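Local coordinates for putative oxidoreductase (Gluconobacter oxydans, PDB 3WJ7), which belongs to the short-chain dehydrogenase/reductase family and probably uses a nicotinamide coenzyme to interconvert carbonyl compounds and alcohols, at residues 32-36 with 224-229. Residues are numbered along the deposited sequence.
Sequences VLEER and AEGHAL
This is a helix-to-helix packing contact, apolar on one side and closed by a salt bridge, on one face of the Rossmann-type sheet. It joins the C-terminal end of helix 24-35 to helix 220-233. R36, just past the helix end at phi/psi -79/2, still hydrogen-bonds through its N to V32 O (3.0 Å). The closest CA atoms are those of V32 and E225, 6.3 Å apart. V32, chi1 t, points across: its CG2 lies 3.7 Å from A224 CB and its CG1 3.8 Å from A228 CB. R36 (chi1 -102°, chi2 and chi3 t) reaches across to helix 220-233. R36 NH1 donates a hydrogen bond to E225 OE1 and R36 NH2 to E225 OE2, both 2.8 Å, a bidentate salt bridge; E225 is chi1 t, chi2 p. A228 CB covers one guanidinium face, 3.5 Å from R36 NE, which makes a second salt bridge, to E232 of the same helix. L33 and H227 both reach F82 of strand 78-83. Such packing is characteristic of the layered alpha/beta Rossmann fold of extended short-chain dehydrogenases/reductases.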
ATOM      1  N   VAL A  32      11.560  -7.556  34.216  1.00 42.37           N
ATOM      2  CA  VAL A  32      11.904  -8.926  34.605  1.00 43.15           C
ATOM      3  C   VAL A  32      13.432  -9.142  34.598  1.00 44.55           C
ATOM      4  O   VAL A  32      14.000  -9.641  35.560  1.00 49.37           O
ATOM      5  CB  VAL A  32      11.128  -9.961  33.741  1.00 40.80           C
ATOM      6  CG1 VAL A  32      11.736 -11.358  33.804  1.00 38.50           C
ATOM      7  CG2 VAL A  32       9.663 -10.001  34.153  1.00 39.02           C
ATOM      8  N   LEU A  33      14.073  -8.757  33.508  1.00 44.83           N
ATOM      9  CA  LEU A  33      15.515  -8.813  33.368  1.00 46.17           C
ATOM     10  C   LEU A  33      16.228  -8.051  34.476  1.00 48.09           C
ATOM     11  O   LEU A  33      17.258  -8.512  35.002  1.00 47.74           O
ATOM     12  CB  LEU A  33      15.936  -8.229  32.005  1.00 43.25           C
ATOM     13  CG  LEU A  33      15.418  -9.049  30.844  1.00 40.98           C
ATOM     14  CD1 LEU A  33      15.847  -8.420  29.535  1.00 42.76           C
ATOM     15  CD2 LEU A  33      15.859 -10.504  30.947  1.00 40.78           C
ATOM     16  N   GLU A  34      15.700  -6.875  34.802  1.00 50.18           N
ATOM     17  CA  GLU A  34      16.249  -6.073  35.880  1.00 55.46           C
ATOM     18  C   GLU A  34      16.191  -6.808  37.239  1.00 59.00           C
ATOM     19  O   GLU A  34      17.179  -6.804  37.966  1.00 55.54           O
ATOM     20  CB  GLU A  34      15.534  -4.736  35.969  1.00 55.67           C
ATOM     21  CG  GLU A  34      16.163  -3.767  36.960  1.00 64.53           C
ATOM     22  CD  GLU A  34      17.280  -2.947  36.341  1.00 75.30           C
ATOM     23  OE1 GLU A  34      17.134  -2.539  35.153  1.00 80.93           O
ATOM     24  OE2 GLU A  34      18.294  -2.701  37.046  1.00 72.88           O
ATOM     25  N   GLU A  35      15.051  -7.435  37.563  1.00 62.50           N
ATOM     26  CA  GLU A  35      14.865  -8.133  38.847  1.00 68.08           C
ATOM     27  C   GLU A  35      15.704  -9.403  38.894  1.00 63.16           C
ATOM     28  O   GLU A  35      16.073  -9.872  39.973  1.00 63.92           O
ATOM     29  CB  GLU A  35      13.377  -8.435  39.134  1.00 76.03           C
ATOM     30  CG  GLU A  35      12.471  -7.193  39.071  1.00 86.23           C
ATOM     31  CD  GLU A  35      10.991  -7.477  39.348  1.00 91.15           C
ATOM     32  OE1 GLU A  35      10.670  -8.020  40.433  1.00102.53           O
ATOM     33  OE2 GLU A  35      10.135  -7.138  38.492  1.00 83.31           O
ATOM     34  N   ARG A  36      15.999  -9.950  37.719  1.00 54.91           N
ATOM     35  CA  ARG A  36      17.007 -10.991  37.582  1.00 52.54           C
ATOM     36  C   ARG A  36      18.487 -10.474  37.577  1.00 52.85           C
ATOM     37  O   ARG A  36      19.414 -11.264  37.421  1.00 51.32           O
ATOM     38  CB  ARG A  36      16.710 -11.830  36.330  1.00 50.66           C
ATOM     39  CG  ARG A  36      16.060 -13.192  36.599  1.00 49.13           C
ATOM     40  CD  ARG A  36      15.651 -13.745  35.268  1.00 48.40           C
ATOM     41  NE  ARG A  36      14.830 -14.955  35.224  1.00 48.76           N
ATOM     42  CZ  ARG A  36      13.534 -15.056  35.544  1.00 48.13           C
ATOM     43  NH1 ARG A  36      12.831 -14.046  36.069  1.00 46.21           N
ATOM     44  NH2 ARG A  36      12.930 -16.214  35.352  1.00 49.54           N
ATOM     45  N   ALA A 224       6.604 -11.731  29.634  1.00 34.69           N
ATOM     46  CA  ALA A 224       7.877 -11.191  30.070  1.00 38.92           C
ATOM     47  C   ALA A 224       8.747 -12.274  30.689  1.00 41.54           C
ATOM     48  O   ALA A 224       9.922 -12.450  30.326  1.00 44.99           O
ATOM     49  CB  ALA A 224       7.671 -10.019  31.037  1.00 38.73           C
ATOM     50  N   GLU A 225       8.162 -13.019  31.611  1.00 45.15           N
ATOM     51  CA  GLU A 225       8.895 -14.022  32.342  1.00 45.93           C
ATOM     52  C   GLU A 225       9.359 -15.058  31.319  1.00 44.56           C
ATOM     53  O   GLU A 225      10.532 -15.493  31.326  1.00 48.67           O
ATOM     54  CB  GLU A 225       7.985 -14.623  33.436  1.00 48.77           C
ATOM     55  CG  GLU A 225       8.443 -15.948  34.063  1.00 56.66           C
ATOM     56  CD  GLU A 225       9.735 -15.901  34.913  1.00 55.62           C
ATOM     57  OE1 GLU A 225      10.247 -14.800  35.276  1.00 51.36           O
ATOM     58  OE2 GLU A 225      10.230 -17.013  35.233  1.00 57.39           O
ATOM     59  N   GLY A 226       8.449 -15.439  30.428  1.00 38.08           N
ATOM     60  CA  GLY A 226       8.767 -16.432  29.406  1.00 37.41           C
ATOM     61  C   GLY A 226       9.967 -16.048  28.543  1.00 37.92           C
ATOM     62  O   GLY A 226      10.701 -16.923  28.090  1.00 37.56           O
ATOM     63  N   HIS A 227      10.188 -14.749  28.315  1.00 37.70           N
ATOM     64  CA  HIS A 227      11.395 -14.323  27.619  1.00 38.39           C
ATOM     65  C   HIS A 227      12.633 -14.681  28.445  1.00 39.14           C
ATOM     66  O   HIS A 227      13.651 -15.102  27.900  1.00 37.24           O
ATOM     67  CB  HIS A 227      11.407 -12.813  27.377  1.00 41.15           C
ATOM     68  CG  HIS A 227      10.495 -12.346  26.291  1.00 40.50           C
ATOM     69  ND1 HIS A 227      10.963 -11.775  25.125  1.00 42.93           N
ATOM     70  CD2 HIS A 227       9.147 -12.299  26.216  1.00 38.95           C
ATOM     71  CE1 HIS A 227       9.940 -11.434  24.361  1.00 37.05           C
ATOM     72  NE2 HIS A 227       8.828 -11.744  24.999  1.00 36.01           N
ATOM     73  N   ALA A 228      12.558 -14.501  29.765  1.00 39.66           N
ATOM     74  CA  ALA A 228      13.729 -14.757  30.595  1.00 38.00           C
ATOM     75  C   ALA A 228      14.058 -16.238  30.560  1.00 39.47           C
ATOM     76  O   ALA A 228      15.229 -16.635  30.427  1.00 36.95           O
ATOM     77  CB  ALA A 228      13.520 -14.250  32.018  1.00 37.74           C
ATOM     78  N   LEU A 229      12.998 -17.050  30.634  1.00 42.25           N
ATOM     79  CA  LEU A 229      13.110 -18.527  30.575  1.00 41.32           C
ATOM     80  C   LEU A 229      13.673 -19.003  29.271  1.00 40.09           C
ATOM     81  O   LEU A 229      14.339 -20.026  29.245  1.00 42.44           O
ATOM     82  CB  LEU A 229      11.738 -19.184  30.779  1.00 41.44           C
ATOM     83  CG  LEU A 229      11.129 -18.840  32.141  1.00 43.26           C
ATOM     84  CD1 LEU A 229       9.676 -19.309  32.270  1.00 40.90           C
ATOM     85  CD2 LEU A 229      12.053 -19.389  33.223  1.00 37.41           C
TER